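Local atomic coordinates of exocyst complex component EXO70 (Saccharomyces cerevisiae, PDB entry 2B1E), a protein that helps assemble the exocyst, the complex that tethers secretory vesicles to sites of exocytosis, and binds phosphatidylinositol-4,5-bisphosphate and small GTPases. Residues F415-V428 and H442-M456. Numbering follows the deposited sequence.
Sequences FFILMNLTLVEQIV and HSRLERLKKRYISYM
Ile-417 lays its CG2 methyl over one face of the Tyr-452 ring, a CH-pi contact 3.5 Å from the ring centroid and 17° off the normal, while CG of Arg-451 backs the opposite face. The pair belongs to an antiparallel helix packing, segment axes 8.8 Å apart at closest approach, within the long rod of helical bundles built by Exo70. A flat aromatic suits this slot between Ile-417 and the methylene part of Arg-451, and its OH takes a hydrogen bond from Arg-451 NH1, 4° out of the guanidinium plane, and makes another with Glu-384 of helix 364-391. A leucine in place of Tyr-452 would probably leave the CG2 methyl without its aromatic face and Arg-451 and Glu-384 without their shared hydroxyl.

Branched leucines serve as knobs: Leu-418 enters a hole formed by Lys-449, Tyr-452, Ile-453 and Met-456, and Leu-421, one turn on, fills the next, its CD2 3.8 Å from Leu-448 CD1. Beside this apolar seam lies a salt-bridge network. Glu-425, with CG anti to the backbone N (chi1 177°), reaches across to Lys-449, whose long chain brings its ammonium between two carboxylates, probably easing their repulsion: NZ lies 2.8 Å from Glu-446 OE2 and 2.9 Å from Glu-425 OE1, meeting the latter's syn lone pair.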
loop_
_atom_site.group_PDB
_atom_site.type_symbol
_atom_site.label_atom_id
_atom_site.label_comp_id
_atom_site.label_asym_id
_atom_site.label_seq_id
_atom_site.Cartn_x
_atom_site.Cartn_y
_atom_site.Cartn_z
ATOM N N PHE A 415 14.841 32.556 -1.104
ATOM C CA PHE A 415 13.829 32.887 -0.101
ATOM C C PHE A 415 12.520 32.157 -0.414
ATOM O O PHE A 415 11.908 31.535 0.461
ATOM C CB PHE A 415 13.603 34.404 -0.093
ATOM C CG PHE A 415 12.510 34.853 0.844
ATOM C CD1 PHE A 415 12.714 34.856 2.223
ATOM C CD2 PHE A 415 11.275 35.263 0.347
ATOM C CE1 PHE A 415 11.699 35.261 3.101
ATOM C CE2 PHE A 415 10.249 35.674 1.218
ATOM C CZ PHE A 415 10.464 35.671 2.598
ATOM N N PHE A 416 12.084 32.248 -1.666
ATOM C CA PHE A 416 10.856 31.589 -2.110
ATOM C C PHE A 416 10.876 30.087 -1.790
ATOM O O PHE A 416 9.932 29.564 -1.189
ATOM C CB PHE A 416 10.670 31.847 -3.616
ATOM C CG PHE A 416 9.527 31.096 -4.251
ATOM C CD1 PHE A 416 8.228 31.181 -3.734
ATOM C CD2 PHE A 416 9.745 30.335 -5.392
ATOM C CE1 PHE A 416 7.168 30.517 -4.351
ATOM C CE2 PHE A 416 8.691 29.661 -6.027
ATOM C CZ PHE A 416 7.398 29.751 -5.507
ATOM N N ILE A 417 11.952 29.391 -2.150
ATOM C CA ILE A 417 12.019 27.956 -1.879
ATOM C C ILE A 417 12.000 27.674 -0.370
ATOM O O ILE A 417 11.315 26.754 0.094
ATOM C CB ILE A 417 13.289 27.311 -2.500
ATOM C CG1 ILE A 417 13.338 27.586 -4.009
ATOM C CG2 ILE A 417 13.277 25.794 -2.259
ATOM C CD1 ILE A 417 12.072 27.133 -4.773
ATOM N N LEU A 418 12.739 28.464 0.400
ATOM C CA LEU A 418 12.766 28.256 1.842
ATOM C C LEU A 418 11.403 28.504 2.486
ATOM O O LEU A 418 11.031 27.807 3.430
ATOM C CB LEU A 418 13.839 29.131 2.491
ATOM C CG LEU A 418 15.274 28.654 2.237
ATOM C CD1 LEU A 418 16.232 29.751 2.611
ATOM C CD2 LEU A 418 15.575 27.395 3.021
ATOM N N MET A 419 10.636 29.469 1.983
ATOM C CA MET A 419 9.330 29.710 2.586
ATOM C C MET A 419 8.450 28.483 2.391
ATOM O O MET A 419 7.640 28.140 3.259
ATOM C CB MET A 419 8.644 30.952 1.992
ATOM C CG MET A 419 9.186 32.294 2.514
ATOM S SD MET A 419 9.044 32.536 4.324
ATOM C CE MET A 419 7.286 32.815 4.466
ATOM N N ASN A 420 8.610 27.814 1.256
ATOM C CA ASN A 420 7.827 26.627 0.994
ATOM C C ASN A 420 8.365 25.458 1.822
ATOM O O ASN A 420 7.593 24.718 2.431
ATOM C CB ASN A 420 7.839 26.294 -0.506
ATOM C CG ASN A 420 6.957 27.241 -1.319
ATOM O OD1 ASN A 420 7.352 28.364 -1.649
ATOM N ND2 ASN A 420 5.756 26.794 -1.629
ATOM N N LEU A 421 9.684 25.293 1.858
ATOM C CA LEU A 421 10.263 24.209 2.641
ATOM C C LEU A 421 9.914 24.356 4.121
ATOM O O LEU A 421 9.949 23.380 4.864
ATOM C CB LEU A 421 11.781 24.163 2.469
ATOM C CG LEU A 421 12.303 23.632 1.130
ATOM C CD1 LEU A 421 13.825 23.816 1.080
ATOM C CD2 LEU A 421 11.928 22.157 0.962
ATOM N N THR A 422 9.590 25.574 4.549
ATOM C CA THR A 422 9.222 25.813 5.941
ATOM C C THR A 422 7.931 25.060 6.251
ATOM O O THR A 422 7.820 24.403 7.291
ATOM C CB THR A 422 9.029 27.317 6.229
ATOM O OG1 THR A 422 10.310 27.938 6.349
ATOM C CG2 THR A 422 8.246 27.524 7.524
ATOM N N LEU A 423 6.954 25.152 5.348
ATOM C CA LEU A 423 5.701 24.435 5.544
ATOM C C LEU A 423 6.000 22.943 5.415
ATOM O O LEU A 423 5.459 22.129 6.166
ATOM C CB LEU A 423 4.647 24.845 4.510
ATOM C CG LEU A 423 3.370 23.992 4.577
ATOM C CD1 LEU A 423 2.742 24.122 5.957
ATOM C CD2 LEU A 423 2.389 24.424 3.509
ATOM N N VAL A 424 6.876 22.582 4.478
ATOM C CA VAL A 424 7.236 21.175 4.292
ATOM C C VAL A 424 7.737 20.547 5.594
ATOM O O VAL A 424 7.323 19.446 5.967
ATOM C CB VAL A 424 8.338 21.003 3.226
ATOM C CG1 VAL A 424 8.900 19.580 3.271
ATOM C CG2 VAL A 424 7.776 21.296 1.855
ATOM N N GLU A 425 8.629 21.249 6.282
ATOM C CA GLU A 425 9.180 20.748 7.534
ATOM C C GLU A 425 8.154 20.713 8.672
ATOM O O GLU A 425 8.205 19.837 9.541
ATOM C CB GLU A 425 10.391 21.589 7.937
ATOM C CG GLU A 425 11.000 21.202 9.264
ATOM C CD GLU A 425 12.476 21.515 9.326
ATOM O OE1 GLU A 425 12.865 22.640 8.947
ATOM O OE2 GLU A 425 13.245 20.630 9.758
ATOM N N GLN A 426 7.223 21.660 8.658
ATOM C CA GLN A 426 6.187 21.724 9.679
ATOM C C GLN A 426 5.241 20.532 9.566
ATOM O O GLN A 426 4.862 19.923 10.574
ATOM C CB GLN A 426 5.394 23.028 9.542
ATOM C CG GLN A 426 6.245 24.274 9.719
ATOM C CD GLN A 426 5.449 25.551 9.576
ATOM O OE1 GLN A 426 4.616 25.680 8.679
ATOM N NE2 GLN A 426 5.711 26.514 10.454
ATOM N N ILE A 427 4.867 20.196 8.336
ATOM C CA ILE A 427 3.959 19.080 8.098
ATOM C C ILE A 427 4.629 17.730 8.333
ATOM O O ILE A 427 3.956 16.736 8.622
ATOM C CB ILE A 427 3.367 19.159 6.675
ATOM C CG1 ILE A 427 2.356 20.307 6.628
ATOM C CG2 ILE A 427 2.711 17.832 6.285
ATOM C CD1 ILE A 427 1.757 20.554 5.272
ATOM N N VAL A 428 5.954 17.694 8.216
ATOM C CA VAL A 428 6.693 16.463 8.460
ATOM C C VAL A 428 6.754 16.246 9.973
ATOM O O VAL A 428 6.508 15.150 10.467
ATOM C CB VAL A 428 8.138 16.547 7.911
ATOM C CG1 VAL A 428 8.995 15.450 8.526
ATOM C CG2 VAL A 428 8.128 16.402 6.392
ATOM N N HIS A 442 15.829 13.130 7.106
ATOM C CA HIS A 442 16.040 14.440 7.706
ATOM C C HIS A 442 17.342 15.077 7.241
ATOM O O HIS A 442 17.392 16.273 6.985
ATOM C CB HIS A 442 16.027 14.328 9.225
ATOM C CG HIS A 442 14.662 14.119 9.793
ATOM N ND1 HIS A 442 13.674 15.074 9.715
ATOM C CD2 HIS A 442 14.117 13.065 10.444
ATOM C CE1 HIS A 442 12.578 14.619 10.297
ATOM N NE2 HIS A 442 12.821 13.401 10.747
ATOM N N SER A 443 18.395 14.278 7.123
ATOM C CA SER A 443 19.674 14.812 6.679
ATOM C C SER A 443 19.570 15.316 5.239
ATOM O O SER A 443 20.225 16.291 4.868
ATOM C CB SER A 443 20.769 13.750 6.790
ATOM O OG SER A 443 20.576 12.716 5.845
ATOM N N ARG A 444 18.750 14.660 4.423
ATOM C CA ARG A 444 18.580 15.103 3.039
ATOM C C ARG A 444 17.824 16.424 3.037
ATOM O O ARG A 444 18.147 17.332 2.268
ATOM C CB ARG A 444 17.812 14.070 2.217
ATOM C CG ARG A 444 18.642 12.857 1.822
ATOM C CD ARG A 444 17.850 11.878 0.963
ATOM N NE ARG A 444 17.421 12.478 -0.298
ATOM C CZ ARG A 444 16.805 11.813 -1.273
ATOM N NH1 ARG A 444 16.543 10.516 -1.137
ATOM N NH2 ARG A 444 16.451 12.442 -2.386
ATOM N N LEU A 445 16.817 16.526 3.904
ATOM C CA LEU A 445 16.029 17.746 4.011
ATOM C C LEU A 445 16.914 18.895 4.498
ATOM O O LEU A 445 16.723 20.048 4.103
ATOM C CB LEU A 445 14.864 17.545 4.980
ATOM C CG LEU A 445 13.948 18.751 5.193
ATOM C CD1 LEU A 445 13.337 19.210 3.869
ATOM C CD2 LEU A 445 12.859 18.368 6.176
ATOM N N GLU A 446 17.873 18.588 5.367
ATOM C CA GLU A 446 18.772 19.633 5.845
ATOM C C GLU A 446 19.658 20.053 4.684
ATOM O O GLU A 446 19.944 21.238 4.508
ATOM C CB GLU A 446 19.623 19.146 7.021
ATOM C CG GLU A 446 18.846 19.026 8.328
ATOM C CD GLU A 446 18.207 20.339 8.762
ATOM O OE1 GLU A 446 18.941 21.330 8.988
ATOM O OE2 GLU A 446 16.967 20.387 8.878
ATOM N N ARG A 447 20.080 19.083 3.879
ATOM C CA ARG A 447 20.914 19.403 2.734
ATOM C C ARG A 447 20.132 20.280 1.764
ATOM O O ARG A 447 20.688 21.198 1.169
ATOM C CB ARG A 447 21.402 18.129 2.031
ATOM C CG ARG A 447 22.604 17.475 2.707
ATOM C CD ARG A 447 23.365 16.568 1.742
ATOM N NE ARG A 447 22.722 15.271 1.540
ATOM C CZ ARG A 447 22.666 14.313 2.462
ATOM N NH1 ARG A 447 23.211 14.501 3.657
ATOM N NH2 ARG A 447 22.080 13.154 2.185
ATOM N N LEU A 448 18.840 20.001 1.611
ATOM C CA LEU A 448 17.989 20.792 0.723
ATOM C C LEU A 448 17.934 22.244 1.194
ATOM O O LEU A 448 18.108 23.170 0.401
ATOM C CB LEU A 448 16.559 20.247 0.701
ATOM C CG LEU A 448 15.960 19.760 -0.623
ATOM C CD1 LEU A 448 14.443 19.772 -0.494
ATOM C CD2 LEU A 448 16.393 20.642 -1.787
ATOM N N LYS A 449 17.689 22.435 2.489
ATOM C CA LYS A 449 17.589 23.773 3.052
ATOM C C LYS A 449 18.893 24.552 2.956
ATOM O O LYS A 449 18.883 25.754 2.702
ATOM C CB LYS A 449 17.136 23.707 4.511
ATOM C CG LYS A 449 15.805 22.980 4.703
ATOM C CD LYS A 449 15.253 23.144 6.119
ATOM C CE LYS A 449 16.262 22.740 7.173
ATOM N NZ LYS A 449 15.713 22.873 8.553
ATOM N N LYS A 450 20.020 23.875 3.155
ATOM C CA LYS A 450 21.300 24.560 3.072
ATOM C C LYS A 450 21.556 25.071 1.660
ATOM O O LYS A 450 22.173 26.120 1.479
ATOM C CB LYS A 450 22.429 23.629 3.529
ATOM C CG LYS A 450 22.369 23.360 5.026
ATOM C CD LYS A 450 23.361 22.297 5.474
ATOM C CE LYS A 450 23.135 21.970 6.945
ATOM N NZ LYS A 450 23.976 20.838 7.399
ATOM N N ARG A 451 21.083 24.332 0.661
ATOM C CA ARG A 451 21.265 24.744 -0.732
ATOM C C ARG A 451 20.626 26.108 -0.946
ATOM O O ARG A 451 21.253 27.012 -1.497
ATOM C CB ARG A 451 20.621 23.733 -1.692
ATOM C CG ARG A 451 20.682 24.135 -3.168
ATOM C CD ARG A 451 19.651 23.364 -4.005
ATOM N NE ARG A 451 19.910 21.924 -4.023
ATOM C CZ ARG A 451 19.087 21.024 -4.551
ATOM N NH1 ARG A 451 17.943 21.415 -5.103
ATOM N NH2 ARG A 451 19.412 19.733 -4.546
ATOM N N TYR A 452 19.382 26.262 -0.490
ATOM C CA TYR A 452 18.675 27.521 -0.670
ATOM C C TYR A 452 19.084 28.596 0.328
ATOM O O TYR A 452 18.883 29.788 0.081
ATOM C CB TYR A 452 17.157 27.256 -0.702
ATOM C CG TYR A 452 16.816 26.420 -1.918
ATOM C CD1 TYR A 452 16.950 26.951 -3.203
ATOM C CD2 TYR A 452 16.520 25.060 -1.801
ATOM C CE1 TYR A 452 16.821 26.152 -4.336
ATOM C CE2 TYR A 452 16.382 24.252 -2.935
ATOM C CZ TYR A 452 16.539 24.803 -4.198
ATOM O OH TYR A 452 16.448 24.003 -5.326
ATOM N N ILE A 453 19.672 28.188 1.450
ATOM C CA ILE A 453 20.186 29.166 2.400
ATOM C C ILE A 453 21.368 29.734 1.620
ATOM O O ILE A 453 21.593 30.941 1.578
ATOM C CB ILE A 453 20.721 28.497 3.690
ATOM C CG1 ILE A 453 19.551 28.082 4.590
ATOM C CG2 ILE A 453 21.677 29.448 4.414
ATOM C CD1 ILE A 453 19.923 27.012 5.639
ATOM N N SER A 454 22.111 28.837 0.975
ATOM C CA SER A 454 23.266 29.234 0.181
ATOM C C SER A 454 22.851 30.192 -0.950
ATOM O O SER A 454 23.575 31.140 -1.260
ATOM C CB SER A 454 23.971 27.992 -0.381
ATOM O OG SER A 454 25.311 28.307 -0.726
ATOM N N TYR A 455 21.696 29.951 -1.567
ATOM C CA TYR A 455 21.206 30.857 -2.614
ATOM C C TYR A 455 21.084 32.275 -2.029
ATOM O O TYR A 455 21.480 33.250 -2.662
ATOM C CB TYR A 455 19.822 30.423 -3.126
ATOM C CG TYR A 455 19.833 29.503 -4.334
ATOM C CD1 TYR A 455 20.575 28.329 -4.329
ATOM C CD2 TYR A 455 19.062 29.788 -5.464
ATOM C CE1 TYR A 455 20.558 27.461 -5.400
ATOM C CE2 TYR A 455 19.034 28.911 -6.557
ATOM C CZ TYR A 455 19.791 27.751 -6.512
ATOM O OH TYR A 455 19.811 26.874 -7.579
ATOM N N MET A 456 20.540 32.382 -0.819
ATOM C CA MET A 456 20.358 33.689 -0.174
ATOM C C MET A 456 21.658 34.360 0.266
ATOM O O MET A 456 21.731 35.582 0.341
ATOM C CB MET A 456 19.422 33.576 1.051
ATOM C CG MET A 456 17.954 33.276 0.718
ATOM S SD MET A 456 16.801 33.520 2.118
ATOM C CE MET A 456 17.490 32.415 3.289
#